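Local coordinates for appr-1-p processing domain protein (Thermus aquaticus Y51MC23, PDB 5M31), which is of unknown function but has a macro domain fold, a mixed beta-sheet packed with helices, at residues 26-38 with 42-56. Numbering follows the deposited sequence.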
loop_
_atom_site.group_PDB
_atom_site.type_symbol
_atom_site.label_atom_id
_atom_site.label_comp_id
_atom_site.label_asym_id
_atom_site.label_seq_id
_atom_site.Cartn_x
_atom_site.Cartn_y
_atom_site.Cartn_z
ATOM N N ALA A 26 6.038 -7.538 3.221
ATOM C CA ALA A 26 5.568 -6.156 3.228
ATOM C C ALA A 26 4.077 -6.149 2.918
ATOM O O ALA A 26 3.659 -6.852 2.020
ATOM C CB ALA A 26 6.329 -5.310 2.217
ATOM N N LEU A 27 3.332 -5.325 3.648
ATOM C CA LEU A 27 1.938 -5.035 3.330
ATOM C C LEU A 27 1.798 -3.593 2.909
ATOM O O LEU A 27 2.399 -2.690 3.502
ATOM C CB LEU A 27 1.035 -5.254 4.527
ATOM C CG LEU A 27 0.955 -6.681 5.085
ATOM C CD1 LEU A 27 -0.038 -6.689 6.244
ATOM C CD2 LEU A 27 0.598 -7.718 4.034
ATOM N N VAL A 28 0.936 -3.396 1.941
ATOM C CA VAL A 28 0.508 -2.011 1.552
ATOM C C VAL A 28 -0.812 -1.635 2.209
ATOM O O VAL A 28 -1.804 -2.372 2.111
ATOM C CB VAL A 28 0.378 -1.907 0.013
ATOM C CG1 VAL A 28 -0.098 -0.523 -0.378
ATOM C CG2 VAL A 28 1.706 -2.246 -0.650
ATOM N N ASN A 29 -0.798 -0.473 2.834
ATOM C CA ASN A 29 -1.950 0.166 3.470
ATOM C C ASN A 29 -2.269 1.395 2.634
ATOM O O ASN A 29 -1.372 2.152 2.307
ATOM C CB ASN A 29 -1.513 0.628 4.840
ATOM C CG ASN A 29 -2.600 1.282 5.609
ATOM O OD1 ASN A 29 -3.757 1.024 5.384
ATOM N ND2 ASN A 29 -2.228 2.000 6.635
ATOM N N THR A 30 -3.525 1.589 2.297
ATOM C CA THR A 30 -3.923 2.753 1.485
ATOM C C THR A 30 -4.338 3.881 2.441
ATOM O O THR A 30 -5.209 3.692 3.326
ATOM C CB THR A 30 -5.030 2.383 0.485
ATOM O OG1 THR A 30 -6.007 1.583 1.130
ATOM C CG2 THR A 30 -4.454 1.641 -0.714
ATOM N N VAL A 31 -3.675 5.036 2.316
ATOM C CA VAL A 31 -3.796 6.066 3.308
ATOM C C VAL A 31 -4.111 7.417 2.655
ATOM O O VAL A 31 -4.178 7.544 1.433
ATOM C CB VAL A 31 -2.569 6.181 4.232
ATOM C CG1 VAL A 31 -2.360 4.862 4.937
ATOM C CG2 VAL A 31 -1.333 6.607 3.440
ATOM N N ASN A 32 -4.346 8.377 3.494
ATOM C CA ASN A 32 -4.413 9.796 3.073
ATOM C C ASN A 32 -3.227 10.531 3.665
ATOM O O ASN A 32 -2.333 9.909 4.292
ATOM C CB ASN A 32 -5.708 10.419 3.549
ATOM C CG ASN A 32 -5.873 10.339 5.069
ATOM O OD1 ASN A 32 -5.222 11.048 5.821
ATOM N ND2 ASN A 32 -6.693 9.394 5.514
ATOM N N THR A 33 -3.130 11.827 3.393
ATOM C CA THR A 33 -1.949 12.585 3.787
ATOM C C THR A 33 -2.185 13.456 4.993
ATOM O O THR A 33 -1.312 14.236 5.368
ATOM C CB THR A 33 -1.447 13.462 2.633
ATOM O OG1 THR A 33 -2.392 14.521 2.422
ATOM C CG2 THR A 33 -1.223 12.628 1.375
ATOM N N VAL A 34 -3.363 13.373 5.580
ATOM C CA VAL A 34 -3.712 14.219 6.742
ATOM C C VAL A 34 -3.689 13.535 8.119
ATOM O O VAL A 34 -3.981 14.172 9.119
ATOM C CB VAL A 34 -5.031 15.011 6.487
ATOM C CG1 VAL A 34 -4.894 15.766 5.182
ATOM C CG2 VAL A 34 -6.253 14.105 6.452
ATOM N N GLY A 35 -3.282 12.273 8.175
ATOM C CA GLY A 35 -2.928 11.649 9.442
ATOM C C GLY A 35 -4.073 10.952 10.110
ATOM O O GLY A 35 -4.062 10.773 11.320
ATOM N N VAL A 36 -5.040 10.494 9.305
ATOM C CA VAL A 36 -6.217 9.806 9.816
ATOM C C VAL A 36 -6.349 8.393 9.218
ATOM O O VAL A 36 -6.237 8.205 7.994
ATOM C CB VAL A 36 -7.455 10.659 9.473
ATOM C CG1 VAL A 36 -8.739 9.889 9.698
ATOM C CG2 VAL A 36 -7.412 11.934 10.285
ATOM N N MET A 37 -6.526 7.388 10.076
ATOM C CA MET A 37 -6.841 6.047 9.591
ATOM C C MET A 37 -8.169 5.671 10.200
ATOM O O MET A 37 -8.220 5.025 11.233
ATOM C CB MET A 37 -5.733 5.035 9.988
ATOM C CG MET A 37 -4.410 5.290 9.301
ATOM S SD MET A 37 -3.444 3.746 9.456
ATOM C CE MET A 37 -1.833 4.408 9.061
ATOM N N GLY A 38 -9.241 6.099 9.556
ATOM C CA GLY A 38 -10.581 6.016 10.187
ATOM C C GLY A 38 -11.514 4.994 9.560
ATOM O O GLY A 38 -12.607 4.703 10.125
ATOM N N ALA A 42 -7.441 1.258 5.907
ATOM C CA ALA A 42 -6.540 1.961 6.837
ATOM C C ALA A 42 -7.001 1.697 8.287
ATOM O O ALA A 42 -6.195 1.569 9.183
ATOM C CB ALA A 42 -6.503 3.436 6.537
ATOM N N LEU A 43 -8.314 1.654 8.502
ATOM C CA LEU A 43 -8.847 1.327 9.828
ATOM C C LEU A 43 -8.379 -0.042 10.303
ATOM O O LEU A 43 -7.954 -0.212 11.450
ATOM C CB LEU A 43 -10.380 1.364 9.805
ATOM C CG LEU A 43 -11.033 1.019 11.131
ATOM C CD1 LEU A 43 -10.448 1.830 12.273
ATOM C CD2 LEU A 43 -12.534 1.244 11.049
ATOM N N GLN A 44 -8.369 -1.011 9.401
ATOM C CA GLN A 44 -7.935 -2.367 9.760
ATOM C C GLN A 44 -6.452 -2.335 10.131
ATOM O O GLN A 44 -6.016 -2.962 11.109
ATOM C CB GLN A 44 -8.172 -3.357 8.605
ATOM C CG GLN A 44 -9.583 -3.351 8.004
ATOM C CD GLN A 44 -10.704 -3.361 9.024
ATOM O OE1 GLN A 44 -11.523 -2.411 9.107
ATOM N NE2 GLN A 44 -10.798 -4.447 9.767
ATOM N N PHE A 45 -5.680 -1.589 9.336
ATOM C CA PHE A 45 -4.248 -1.400 9.622
ATOM C C PHE A 45 -4.001 -0.681 10.925
ATOM O O PHE A 45 -3.099 -1.061 11.673
ATOM C CB PHE A 45 -3.522 -0.713 8.447
ATOM C CG PHE A 45 -3.045 -1.685 7.391
ATOM C CD1 PHE A 45 -3.912 -2.117 6.400
ATOM C CD2 PHE A 45 -1.764 -2.156 7.379
ATOM C CE1 PHE A 45 -3.484 -3.011 5.414
ATOM C CE2 PHE A 45 -1.331 -3.004 6.383
ATOM C CZ PHE A 45 -2.158 -3.439 5.411
ATOM N N LYS A 46 -4.782 0.348 11.236
ATOM C CA LYS A 46 -4.606 1.044 12.519
ATOM C C LYS A 46 -4.732 0.084 13.694
ATOM O O LYS A 46 -3.901 0.093 14.598
ATOM C CB LYS A 46 -5.605 2.129 12.706
ATOM C CG LYS A 46 -5.403 2.861 14.003
ATOM C CD LYS A 46 -6.178 4.155 14.045
ATOM C CE LYS A 46 -7.667 3.927 14.057
ATOM N NZ LYS A 46 -8.391 5.225 14.107
ATOM N N ARG A 47 -5.793 -0.722 13.647
ATOM C CA ARG A 47 -6.090 -1.734 14.735
ATOM C C ARG A 47 -5.032 -2.844 14.825
ATOM O O ARG A 47 -4.635 -3.211 15.926
ATOM C CB ARG A 47 -7.550 -2.243 14.595
ATOM C CG ARG A 47 -8.549 -1.104 14.701
ATOM C CD ARG A 47 -9.976 -1.409 15.074
ATOM N NE ARG A 47 -10.775 -1.909 13.965
ATOM C CZ ARG A 47 -12.059 -1.626 13.746
ATOM N NH1 ARG A 47 -12.716 -0.720 14.470
ATOM N NH2 ARG A 47 -12.683 -2.212 12.732
ATOM N N ALA A 48 -4.519 -3.318 13.674
ATOM C CA ALA A 48 -3.571 -4.436 13.619
ATOM C C ALA A 48 -2.166 -3.974 13.889
ATOM O O ALA A 48 -1.315 -4.756 14.320
ATOM C CB ALA A 48 -3.632 -5.075 12.238
ATOM N N PHE A 49 -1.875 -2.713 13.506
ATOM C CA PHE A 49 -0.524 -2.219 13.526
ATOM C C PHE A 49 -0.423 -0.844 14.170
ATOM O O PHE A 49 -0.058 0.179 13.501
ATOM C CB PHE A 49 0.055 -2.199 12.096
ATOM C CG PHE A 49 0.099 -3.548 11.442
ATOM C CD1 PHE A 49 1.031 -4.499 11.829
ATOM C CD2 PHE A 49 -0.772 -3.862 10.403
ATOM C CE1 PHE A 49 1.036 -5.751 11.243
ATOM C CE2 PHE A 49 -0.744 -5.078 9.777
ATOM C CZ PHE A 49 0.180 -6.042 10.196
ATOM N N PRO A 50 -0.614 -0.802 15.494
ATOM C CA PRO A 50 -0.611 0.511 16.146
ATOM C C PRO A 50 0.712 1.313 16.033
ATOM O O PRO A 50 0.690 2.550 15.952
ATOM C CB PRO A 50 -0.955 0.198 17.605
ATOM C CG PRO A 50 -0.744 -1.267 17.788
ATOM C CD PRO A 50 -0.861 -1.910 16.443
ATOM N N ASP A 51 1.858 0.648 16.098
ATOM C CA ASP A 51 3.116 1.381 16.001
ATOM C C ASP A 51 3.301 2.064 14.616
ATOM O O ASP A 51 3.816 3.182 14.530
ATOM C CB ASP A 51 4.292 0.458 16.284
ATOM C CG ASP A 51 4.278 -0.075 17.693
ATOM O OD1 ASP A 51 3.468 0.410 18.559
ATOM O OD2 ASP A 51 5.125 -0.919 17.973
ATOM N N ASN A 52 2.841 1.388 13.559
ATOM C CA ASN A 52 2.801 1.965 12.208
ATOM C C ASN A 52 1.897 3.171 12.188
ATOM O O ASN A 52 2.269 4.201 11.635
ATOM C CB ASN A 52 2.330 0.965 11.196
ATOM C CG ASN A 52 2.193 1.535 9.815
ATOM O OD1 ASN A 52 3.162 1.853 9.149
ATOM N ND2 ASN A 52 0.927 1.735 9.402
ATOM N N TYR A 53 0.734 3.058 12.834
ATOM C CA TYR A 53 -0.202 4.197 12.853
ATOM C C TYR A 53 0.412 5.413 13.522
ATOM O O TYR A 53 0.404 6.528 12.953
ATOM C CB TYR A 53 -1.488 3.803 13.551
ATOM C CG TYR A 53 -2.419 4.983 13.781
ATOM C CD1 TYR A 53 -3.021 5.618 12.720
ATOM C CD2 TYR A 53 -2.589 5.527 15.049
ATOM C CE1 TYR A 53 -3.784 6.759 12.911
ATOM C CE2 TYR A 53 -3.412 6.621 15.244
ATOM C CZ TYR A 53 -4.034 7.196 14.168
ATOM O OH TYR A 53 -4.822 8.328 14.346
ATOM N N GLN A 54 1.044 5.215 14.678
ATOM C CA GLN A 54 1.675 6.360 15.362
ATOM C C GLN A 54 2.795 6.944 14.541
ATOM O O GLN A 54 2.935 8.152 14.454
ATOM C CB GLN A 54 2.199 5.971 16.763
ATOM C CG GLN A 54 1.106 5.611 17.804
ATOM C CD GLN A 54 -0.011 6.661 18.000
ATOM O OE1 GLN A 54 0.189 7.874 17.854
ATOM N NE2 GLN A 54 -1.196 6.180 18.380
ATOM N N ALA A 55 3.630 6.079 13.939
ATOM C CA ALA A 55 4.697 6.582 13.063
ATOM C C ALA A 55 4.163 7.370 11.878
ATOM O O ALA A 55 4.702 8.449 11.533
ATOM C CB ALA A 55 5.571 5.437 12.586
ATOM N N TYR A 56 3.071 6.869 11.311
ATOM C CA TYR A 56 2.373 7.530 10.202
ATOM C C TYR A 56 1.833 8.895 10.600
ATOM O O TYR A 56 1.974 9.895 9.859
ATOM C CB TYR A 56 1.264 6.632 9.682
ATOM C CG TYR A 56 0.179 7.337 8.915
ATOM C CD1 TYR A 56 0.304 7.611 7.540
ATOM C CD2 TYR A 56 -0.981 7.681 9.548
ATOM C CE1 TYR A 56 -0.714 8.258 6.826
ATOM C CE2 TYR A 56 -1.970 8.323 8.868
ATOM C CZ TYR A 56 -1.880 8.562 7.509
ATOM O OH TYR A 56 -2.963 9.288 6.904
HETATM O O HOH W 1 -7.982 2.976 3.451
HETATM O O HOH W 2 -5.170 6.901 6.190
HETATM O O HOH W 3 -7.037 8.003 12.790
#
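Tyr-56 OH is gripped from the loop that follows strand 26-31: it donates to Asn-32 O at 2.8 Å, the hydroxyl standing well above the carbonyl plane, and accepts weak bonds from Gly-35 N and a bridging water that also joins Asn-32 N to Val-36 O. The loop itself is held in shape by Asn-32, whose OD1 takes Val-34 N on a lone pair in an Asx turn while ND2 reaches across to Val-36 O (2.8 Å). Met-37 packs between the two helices, against Ala-42 on one and Tyr-53 and Tyr-56 on the other. Extended beyond CG, its chain lays CE over one face of the Tyr-56 ring, 3.4 Å from CD2, and runs CG and SD along the edge of Tyr-53, giving Met-aromatic contacts with both rings. Its carbonyl O receives Lys-46 NZ at 2.9 Å; the extended start of the lysine chain lays CD over the face of Tyr-53, and a bend at chi3 (67°) then turns CE and NZ toward that oxygen. Earlier in the strand, Asn-29 stacks on Phe-45, amide and ring planes 16° apart and CB 3.7 Å from the ring centroid. Its buried OD1 lies 3.3 Å from Ala-42 CA, with no hydrogen-bonding partner, whereas ND2 bonds Asn-86. Leu-27 CB lies at the edge of the Phe-45 ring, near its plane, and CD1 meets Phe-49. Strand 26-31, between 120-123 and 83-88 in the macro domain sheet, crosses helical segment 42-48 at -122°, while Asn-52 of helix 50-61 bonds Asn-86 on strand 83-88.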